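Retinol dehydratase (Spodoptera frugiperda, PDB 1FMJ) dehydrates retinol, binding it together with adenosine-3'-5'-diphosphate, and belongs to the sulfotransferase 1 family. Local coordinates at residues Glu115-Tyr120 and Arg134-Leu139; Gly108-Asp113 and Leu221-Pro226; Lys41-Tyr46 and Pro166-Pro171. All blocks are in the same frame, centred on the assembly; numbering follows the deposited sequence.

Overall arrangement
Contacts 2 and 3 belong to the core, their centres about 10 and 13 Å from the centre of the chain, whereas contact 1 lies farther out, with buried Tyr120, Tyr135 and Leu139 and exposed Leu136. Contacts 1 and 2 both draw on the loop between strand 104-105 and helix 132-142, and meet where Tyr120 and Gln117 pack on Tyr112. Strand 43-46 of contact 3 is bonded through the backbone of Met44 to the turn at 221-226 in contact 2. All three join by van der Waals packing, but its character changes: contact 1 borders retinol and calcium, contact 2 rests on one methionine methyl, and contact 3 sets a proline against a tyrosine face beside a charged network.

Contact 1 of 3, residues Glu115-Tyr120 and Arg134-Leu139; sequences EKQEEY and RYLGLL. With CA (calcium ion), chain F; RTL (retinol), chain H.
Tyr135 reaches out from helix 132-142 and sets its OH against Tyr120 CB, 3.6 Å away, a polar tip resting on a carbon. Its CG is anti to the backbone N (chi1 178°), which sends the ring across toward the loop, and one face of that ring takes Leu139 CG from the next helical turn.

The other direct contacts come from Gln117. Its extended chain passes Leu139 aslant, with Gln117 CG 3.9 Å from Leu139 CD1, and meets Leu136 at about a right angle, Gln117 OE1 lying 4.0 Å from Leu136 CD2.

Retinol adds to these van der Waals contacts. Leu139 CD2 is 3.4 Å from retinol C4, and Tyr120 CD2 is 3.5 Å from C3, so the two residues touch neighbouring atoms of the ligand's ring. The hydroxyl of Tyr120 points elsewhere, to Thr33 OG1 and Asp113 N, and these bonds hold the ring in its place beside the ligand.

The same loop also coordinates metal: Glu118 O binds calcium at 2.5 Å, with Asn121 and Asp122 supplying the other protein ligands. The whole forms the ring end of the retinol pocket, walled by a helix and a calcium-binding loop.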
# COMPACT_ATOMS: atom_id res chain seq x y z
N GLU A 115 20.65 0.52 10.63
CA GLU A 115 21.90 -0.22 10.79
C GLU A 115 22.60 -0.42 9.44
O GLU A 115 23.80 -0.68 9.40
CB GLU A 115 21.60 -1.58 11.44
CG GLU A 115 22.83 -2.35 11.92
CD GLU A 115 22.48 -3.58 12.76
OE1 GLU A 115 23.41 -4.29 13.20
OE2 GLU A 115 21.27 -3.84 12.99
N LYS A 116 21.86 -0.28 8.35
CA LYS A 116 22.44 -0.48 7.02
C LYS A 116 22.41 0.77 6.16
O LYS A 116 22.46 0.70 4.93
CB LYS A 116 21.70 -1.61 6.31
CG LYS A 116 21.64 -2.89 7.12
CD LYS A 116 20.92 -3.99 6.38
CE LYS A 116 20.82 -5.24 7.24
NZ LYS A 116 20.23 -6.39 6.51
N GLN A 117 22.36 1.93 6.81
CA GLN A 117 22.30 3.20 6.10
C GLN A 117 23.30 3.32 4.95
O GLN A 117 22.97 3.85 3.90
CB GLN A 117 22.50 4.35 7.09
CG GLN A 117 22.62 5.71 6.41
CD GLN A 117 22.66 6.87 7.40
OE1 GLN A 117 23.06 7.98 7.06
NE2 GLN A 117 22.24 6.61 8.63
N GLU A 118 24.52 2.82 5.14
CA GLU A 118 25.54 2.92 4.10
C GLU A 118 25.26 2.08 2.86
O GLU A 118 25.74 2.41 1.78
CB GLU A 118 26.92 2.51 4.66
CG GLU A 118 27.47 3.40 5.78
CD GLU A 118 26.93 3.04 7.15
OE1 GLU A 118 27.42 3.62 8.15
OE2 GLU A 118 26.03 2.18 7.25
N GLU A 119 24.49 1.01 3.03
CA GLU A 119 24.17 0.10 1.94
C GLU A 119 23.10 0.52 0.94
O GLU A 119 23.04 -0.00 -0.17
CB GLU A 119 23.78 -1.25 2.53
CG GLU A 119 24.85 -1.86 3.41
CD GLU A 119 24.35 -3.07 4.17
OE1 GLU A 119 23.69 -3.92 3.54
OE2 GLU A 119 24.61 -3.16 5.38
N TYR A 120 22.25 1.47 1.31
CA TYR A 120 21.16 1.87 0.43
C TYR A 120 21.46 2.68 -0.82
O TYR A 120 20.81 2.49 -1.85
CB TYR A 120 20.08 2.57 1.23
CG TYR A 120 19.43 1.66 2.24
CD1 TYR A 120 19.81 1.70 3.58
CD2 TYR A 120 18.45 0.76 1.86
CE1 TYR A 120 19.22 0.86 4.52
CE2 TYR A 120 17.85 -0.09 2.78
CZ TYR A 120 18.24 -0.03 4.11
OH TYR A 120 17.64 -0.84 5.03
N ARG A 134 18.25 16.24 1.17
CA ARG A 134 16.91 15.68 1.15
C ARG A 134 16.94 14.17 1.37
O ARG A 134 16.11 13.62 2.09
CB ARG A 134 16.23 15.99 -0.18
CG ARG A 134 16.08 17.47 -0.47
CD ARG A 134 15.27 17.66 -1.74
NE ARG A 134 13.92 17.15 -1.59
CZ ARG A 134 13.07 16.94 -2.59
NH1 ARG A 134 13.45 17.19 -3.84
NH2 ARG A 134 11.85 16.47 -2.35
N TYR A 135 17.91 13.51 0.75
CA TYR A 135 18.05 12.07 0.87
C TYR A 135 18.17 11.67 2.34
O TYR A 135 17.50 10.75 2.80
CB TYR A 135 19.29 11.60 0.11
CG TYR A 135 19.57 10.13 0.22
CD1 TYR A 135 18.72 9.19 -0.38
CD2 TYR A 135 20.67 9.66 0.92
CE1 TYR A 135 18.98 7.83 -0.28
CE2 TYR A 135 20.94 8.30 1.03
CZ TYR A 135 20.08 7.39 0.42
OH TYR A 135 20.35 6.05 0.51
N LEU A 136 19.03 12.38 3.07
CA LEU A 136 19.25 12.11 4.48
C LEU A 136 18.02 12.47 5.31
O LEU A 136 17.73 11.81 6.30
CB LEU A 136 20.46 12.90 4.99
CG LEU A 136 21.79 12.54 4.32
CD1 LEU A 136 22.88 13.48 4.80
CD2 LEU A 136 22.14 11.09 4.64
N GLY A 137 17.31 13.53 4.92
CA GLY A 137 16.11 13.91 5.63
C GLY A 137 15.08 12.81 5.45
O GLY A 137 14.26 12.55 6.33
N LEU A 138 15.14 12.15 4.30
CA LEU A 138 14.23 11.06 3.97
C LEU A 138 14.55 9.85 4.86
O LEU A 138 13.65 9.20 5.39
CB LEU A 138 14.39 10.69 2.50
CG LEU A 138 13.18 10.24 1.69
CD1 LEU A 138 11.92 11.00 2.13
CD2 LEU A 138 13.47 10.49 0.21
N LEU A 139 15.83 9.56 5.00
CA LEU A 139 16.25 8.45 5.83
C LEU A 139 15.89 8.66 7.30
O LEU A 139 15.52 7.72 7.99
CB LEU A 139 17.76 8.22 5.71
CG LEU A 139 18.29 7.88 4.31
CD1 LEU A 139 19.75 7.48 4.40
CD2 LEU A 139 17.48 6.75 3.73
CA CA F . 27.42 3.60 0.45
C1 RTL H . 14.44 3.61 -0.53
C2 RTL H . 15.72 2.91 0.03
C3 RTL H . 16.05 3.32 1.46
C4 RTL H . 15.43 4.31 2.45
C5 RTL H . 14.21 4.90 1.72
C6 RTL H . 13.73 4.63 0.43
C7 RTL H . 12.52 5.29 -0.13
C8 RTL H . 11.24 4.87 0.11
C9 RTL H . 10.04 5.51 -0.44
C10 RTL H . 8.82 4.97 -0.09
C11 RTL H . 7.45 5.38 -0.48
C12 RTL H . 6.70 4.30 -0.89
C13 RTL H . 5.32 4.10 -1.38
C14 RTL H . 4.61 3.01 -1.79
C15 RTL H . 3.77 2.29 -0.81
O1 RTL H . 2.51 2.81 -0.74
C16 RTL H . 13.59 2.37 -0.88
C17 RTL H . 14.95 4.23 -1.85
C18 RTL H . 13.54 5.93 2.64
C19 RTL H . 10.18 6.73 -1.36
C20 RTL H . 4.65 5.48 -1.39

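Contact 2 of 3, residues Gly108-Asp113 and Leu221-Pro226; sequences GFMIYD and LYTLTP
Met110 carries this contact with a single atom, its terminal methyl, which ends against two side chains of the turn at 221-226. Met110 CE lies 3.8 Å from Leu224 CD1 and the same distance from Leu224 CG, so the methyl rests on the branch point of the leucine as well as on one of its arms. Thr223 CG2 touches the same methyl, with Met110 CE 4.0 Å away. The methionine gets there because CG sits between the backbone N and the carbonyl carbon (chi1 87°) and the chain then runs straight out to CE. All three residues are buried, and Tyr46 of strand 43-46 packs on both Met110 and Thr223, adding to the apolar cluster.

Hydrogen bonds lie within each partner and to neighbouring strands. On one side a short 3-10 turn is fastened by Tyr112 N to Phe109 O at 2.9 Å. On the other, Thr225 N bonds to Tyr222 O at 3.1 Å and closes a type II beta turn, with Leu224 at its third position adopting a positive phi of 60°. Thr223 turns its methyl to Met110 while its OG1 bonds to Tyr35 OH and lies over the face of the Tyr222 ring. The backbone of the turn is tied to Met44, and a cis peptide before Pro226 leads into helix 227-235.

The contact thus joins a 3-10 turn to a type II turn at the core of the sulfotransferase fold, with Met110 two residues before Tyr112, which lines the retinol pocket.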
# COMPACT_ATOMS: atom_id res chain seq x y z
N GLY A 108 5.26 2.66 6.62
CA GLY A 108 6.31 3.11 5.72
C GLY A 108 7.73 2.93 6.23
O GLY A 108 8.65 2.56 5.49
N PHE A 109 7.93 3.18 7.52
CA PHE A 109 9.26 3.08 8.11
C PHE A 109 9.95 1.74 7.93
O PHE A 109 11.15 1.69 7.70
CB PHE A 109 9.18 3.36 9.60
CG PHE A 109 8.59 2.23 10.38
CD1 PHE A 109 9.42 1.32 11.03
CD2 PHE A 109 7.22 2.05 10.43
CE1 PHE A 109 8.88 0.24 11.72
CE2 PHE A 109 6.67 0.96 11.12
CZ PHE A 109 7.51 0.06 11.76
N MET A 110 9.19 0.65 8.03
CA MET A 110 9.78 -0.70 7.96
C MET A 110 10.72 -1.03 6.81
O MET A 110 11.57 -1.92 6.93
CB MET A 110 8.68 -1.77 8.04
CG MET A 110 8.04 -2.16 6.71
SD MET A 110 7.08 -3.69 6.87
CE MET A 110 6.02 -3.60 5.40
N ILE A 111 10.60 -0.34 5.68
CA ILE A 111 11.46 -0.65 4.55
C ILE A 111 12.88 -0.17 4.78
O ILE A 111 13.80 -0.53 4.04
CB ILE A 111 10.91 -0.04 3.24
CG1 ILE A 111 11.63 -0.64 2.04
CG2 ILE A 111 11.06 1.47 3.26
CD1 ILE A 111 10.96 -0.33 0.71
N TYR A 112 13.07 0.63 5.82
CA TYR A 112 14.40 1.17 6.12
C TYR A 112 15.03 0.61 7.38
O TYR A 112 14.41 0.57 8.43
CB TYR A 112 14.32 2.69 6.24
CG TYR A 112 15.65 3.36 6.54
CD1 TYR A 112 16.71 3.25 5.65
CD2 TYR A 112 15.83 4.12 7.70
CE1 TYR A 112 17.93 3.89 5.89
CE2 TYR A 112 17.04 4.76 7.96
CZ TYR A 112 18.09 4.64 7.05
OH TYR A 112 19.29 5.25 7.29
N ASP A 113 16.29 0.20 7.27
CA ASP A 113 17.05 -0.35 8.39
C ASP A 113 18.25 0.57 8.67
O ASP A 113 19.26 0.49 7.99
CB ASP A 113 17.54 -1.75 8.02
CG ASP A 113 18.19 -2.49 9.17
OD1 ASP A 113 18.41 -3.70 9.03
OD2 ASP A 113 18.49 -1.86 10.21
N LEU A 221 5.74 -14.67 -0.84
CA LEU A 221 7.11 -14.31 -0.50
C LEU A 221 7.47 -12.86 -0.83
O LEU A 221 8.64 -12.49 -0.87
CB LEU A 221 8.09 -15.28 -1.18
CG LEU A 221 8.04 -16.66 -0.51
CD1 LEU A 221 8.92 -17.66 -1.24
CD2 LEU A 221 8.48 -16.53 0.95
N TYR A 222 6.46 -12.04 -1.09
CA TYR A 222 6.73 -10.63 -1.33
C TYR A 222 6.13 -9.85 -0.17
O TYR A 222 5.38 -10.39 0.64
CB TYR A 222 6.15 -10.13 -2.66
CG TYR A 222 6.63 -8.72 -2.98
CD1 TYR A 222 8.00 -8.45 -3.15
CD2 TYR A 222 5.74 -7.66 -3.05
CE1 TYR A 222 8.45 -7.14 -3.37
CE2 TYR A 222 6.18 -6.36 -3.26
CZ TYR A 222 7.52 -6.10 -3.42
OH TYR A 222 7.94 -4.80 -3.60
N THR A 223 6.49 -8.58 -0.10
CA THR A 223 6.06 -7.68 0.96
C THR A 223 4.57 -7.73 1.33
O THR A 223 3.69 -7.53 0.50
CB THR A 223 6.45 -6.22 0.61
OG1 THR A 223 7.84 -6.19 0.24
CG2 THR A 223 6.24 -5.30 1.82
N LEU A 224 4.33 -8.01 2.61
CA LEU A 224 3.01 -8.10 3.21
C LEU A 224 2.02 -9.14 2.69
O LEU A 224 0.83 -9.07 2.99
CB LEU A 224 2.37 -6.71 3.28
CG LEU A 224 3.09 -5.80 4.30
CD1 LEU A 224 2.48 -4.43 4.30
CD2 LEU A 224 3.00 -6.41 5.71
N THR A 225 2.52 -10.11 1.91
CA THR A 225 1.68 -11.21 1.45
C THR A 225 1.77 -12.16 2.67
O THR A 225 2.53 -11.89 3.60
CB THR A 225 2.28 -11.91 0.20
OG1 THR A 225 3.61 -12.37 0.49
CG2 THR A 225 2.32 -10.95 -0.99
N PRO A 226 1.03 -13.29 2.67
CA PRO A 226 0.11 -13.87 1.68
C PRO A 226 -0.96 -12.87 1.25
O PRO A 226 -1.66 -12.32 2.08
CB PRO A 226 -0.49 -15.06 2.42
CG PRO A 226 0.60 -15.46 3.37
CD PRO A 226 1.05 -14.12 3.89

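Contact 3 of 3, residues Lys41-Tyr46 and Pro166-Pro171; sequences KGYMVY and PLSLMP
Pro166 points its CG and CB edge into one face of the Tyr43 ring: its CG stands 3.6 Å from the centroid of the Tyr43 ring and only 10° off the ring normal, a well-centred CH-pi contact. Pro166 CB extends the overlap toward the phenol end, 3.6 Å from Tyr43 CZ. The tyrosine has CG anti to the carbonyl carbon (chi1 -78°), which carries the ring off strand 43-46 and over the proline, the two side chains running past each other in opposite senses.

Ser168 meets the same ring obliquely, its OG 3.5 Å from Tyr43 CE1. With chi1 at 62°, that hydroxyl sits between the backbone N and the carbonyl carbon, which turns it to the ring from the middle of the short 3-10 segment 167-169. Farther along the strand, Val45 CG1 and Leu169 CD1 make a looser touch at 4.4 Å. Gly42 and Tyr43 form a G1 beta bulge opposite Leu38, the point where the chain enters the strand.

The ring's far end is polar. Tyr43 OH bonds to Glu233 OE2, which also forms a salt bridge with Lys41 NZ, while Ser168 N donates to Glu233 OE1. A leucine in place of Tyr43 would probably leave Pro166 without its aromatic face and Glu233 short of one donor.

Glu233 of helix 227-235 thus meets both segments, and its negative charge is probably stabilised by these donors, while the interface itself is mainly carbon, proline on an aromatic face and valine on leucine, with the serine oxygen at the ring.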
# COMPACT_ATOMS: atom_id res chain seq x y z
N LYS A 41 0.09 -16.73 10.07
CA LYS A 41 -0.13 -16.64 8.63
C LYS A 41 1.17 -16.32 7.88
O LYS A 41 1.22 -16.36 6.65
CB LYS A 41 -1.19 -15.57 8.34
CG LYS A 41 -2.55 -15.89 8.92
CD LYS A 41 -3.54 -14.75 8.72
CE LYS A 41 -4.87 -15.07 9.39
NZ LYS A 41 -5.92 -14.04 9.14
N GLY A 42 2.23 -16.02 8.63
CA GLY A 42 3.51 -15.73 8.01
C GLY A 42 3.52 -14.53 7.08
O GLY A 42 4.01 -14.62 5.95
N TYR A 43 2.99 -13.41 7.54
CA TYR A 43 2.98 -12.19 6.73
C TYR A 43 4.41 -11.71 6.54
O TYR A 43 5.17 -11.58 7.50
CB TYR A 43 2.15 -11.08 7.41
CG TYR A 43 0.64 -11.25 7.28
CD1 TYR A 43 -0.15 -11.49 8.40
CD2 TYR A 43 0.01 -11.13 6.04
CE1 TYR A 43 -1.55 -11.60 8.29
CE2 TYR A 43 -1.38 -11.24 5.92
CZ TYR A 43 -2.15 -11.47 7.05
OH TYR A 43 -3.51 -11.59 6.96
N MET A 44 4.77 -11.47 5.28
CA MET A 44 6.10 -11.00 4.96
C MET A 44 6.29 -9.55 5.42
O MET A 44 5.68 -8.63 4.87
CB MET A 44 6.32 -11.10 3.45
CG MET A 44 6.54 -12.51 2.93
SD MET A 44 8.09 -13.20 3.51
CE MET A 44 9.22 -12.68 2.21
N VAL A 45 7.13 -9.34 6.43
CA VAL A 45 7.38 -7.98 6.89
C VAL A 45 8.87 -7.69 6.91
O VAL A 45 9.69 -8.55 7.25
CB VAL A 45 6.77 -7.71 8.30
CG1 VAL A 45 5.27 -7.96 8.28
CG2 VAL A 45 7.44 -8.57 9.36
N TYR A 46 9.22 -6.47 6.52
CA TYR A 46 10.62 -6.06 6.53
C TYR A 46 11.07 -6.15 7.99
O TYR A 46 10.37 -5.68 8.88
CB TYR A 46 10.75 -4.63 5.99
CG TYR A 46 10.77 -4.55 4.48
CD1 TYR A 46 9.75 -3.91 3.78
CD2 TYR A 46 11.81 -5.12 3.75
CE1 TYR A 46 9.77 -3.83 2.39
CE2 TYR A 46 11.85 -5.04 2.36
CZ TYR A 46 10.83 -4.40 1.69
OH TYR A 46 10.88 -4.31 0.32
N PRO A 166 -2.24 -5.74 7.41
CA PRO A 166 -3.49 -6.50 7.50
C PRO A 166 -4.06 -6.22 8.90
O PRO A 166 -3.30 -5.88 9.82
CB PRO A 166 -3.03 -7.95 7.32
CG PRO A 166 -1.65 -7.94 7.87
CD PRO A 166 -1.09 -6.65 7.31
N LEU A 167 -5.37 -6.34 9.05
CA LEU A 167 -6.01 -6.06 10.33
C LEU A 167 -5.44 -6.79 11.55
O LEU A 167 -5.40 -6.22 12.64
CB LEU A 167 -7.52 -6.33 10.24
CG LEU A 167 -8.30 -5.50 9.21
CD1 LEU A 167 -9.79 -5.83 9.32
CD2 LEU A 167 -8.07 -4.00 9.45
N SER A 168 -4.97 -8.03 11.38
CA SER A 168 -4.45 -8.80 12.50
C SER A 168 -3.19 -8.25 13.17
O SER A 168 -2.83 -8.66 14.27
CB SER A 168 -4.20 -10.25 12.07
OG SER A 168 -3.23 -10.32 11.05
N LEU A 169 -2.50 -7.32 12.50
CA LEU A 169 -1.30 -6.72 13.09
C LEU A 169 -1.65 -5.39 13.75
O LEU A 169 -0.81 -4.76 14.38
CB LEU A 169 -0.22 -6.52 12.02
CG LEU A 169 0.26 -7.83 11.39
CD1 LEU A 169 1.41 -7.57 10.43
CD2 LEU A 169 0.68 -8.79 12.50
N MET A 170 -2.89 -4.96 13.59
CA MET A 170 -3.32 -3.71 14.19
C MET A 170 -4.26 -4.04 15.34
O MET A 170 -4.73 -5.17 15.45
CB MET A 170 -3.98 -2.81 13.14
CG MET A 170 -2.98 -2.35 12.07
SD MET A 170 -3.61 -1.11 10.91
CE MET A 170 -4.91 -2.04 10.09
N PRO A 171 -4.55 -3.06 16.21
CA PRO A 171 -5.44 -3.26 17.35
C PRO A 171 -6.73 -4.00 17.06
O PRO A 171 -7.51 -3.58 16.20
CB PRO A 171 -5.69 -1.84 17.84
CG PRO A 171 -4.39 -1.17 17.57
CD PRO A 171 -4.05 -1.67 16.17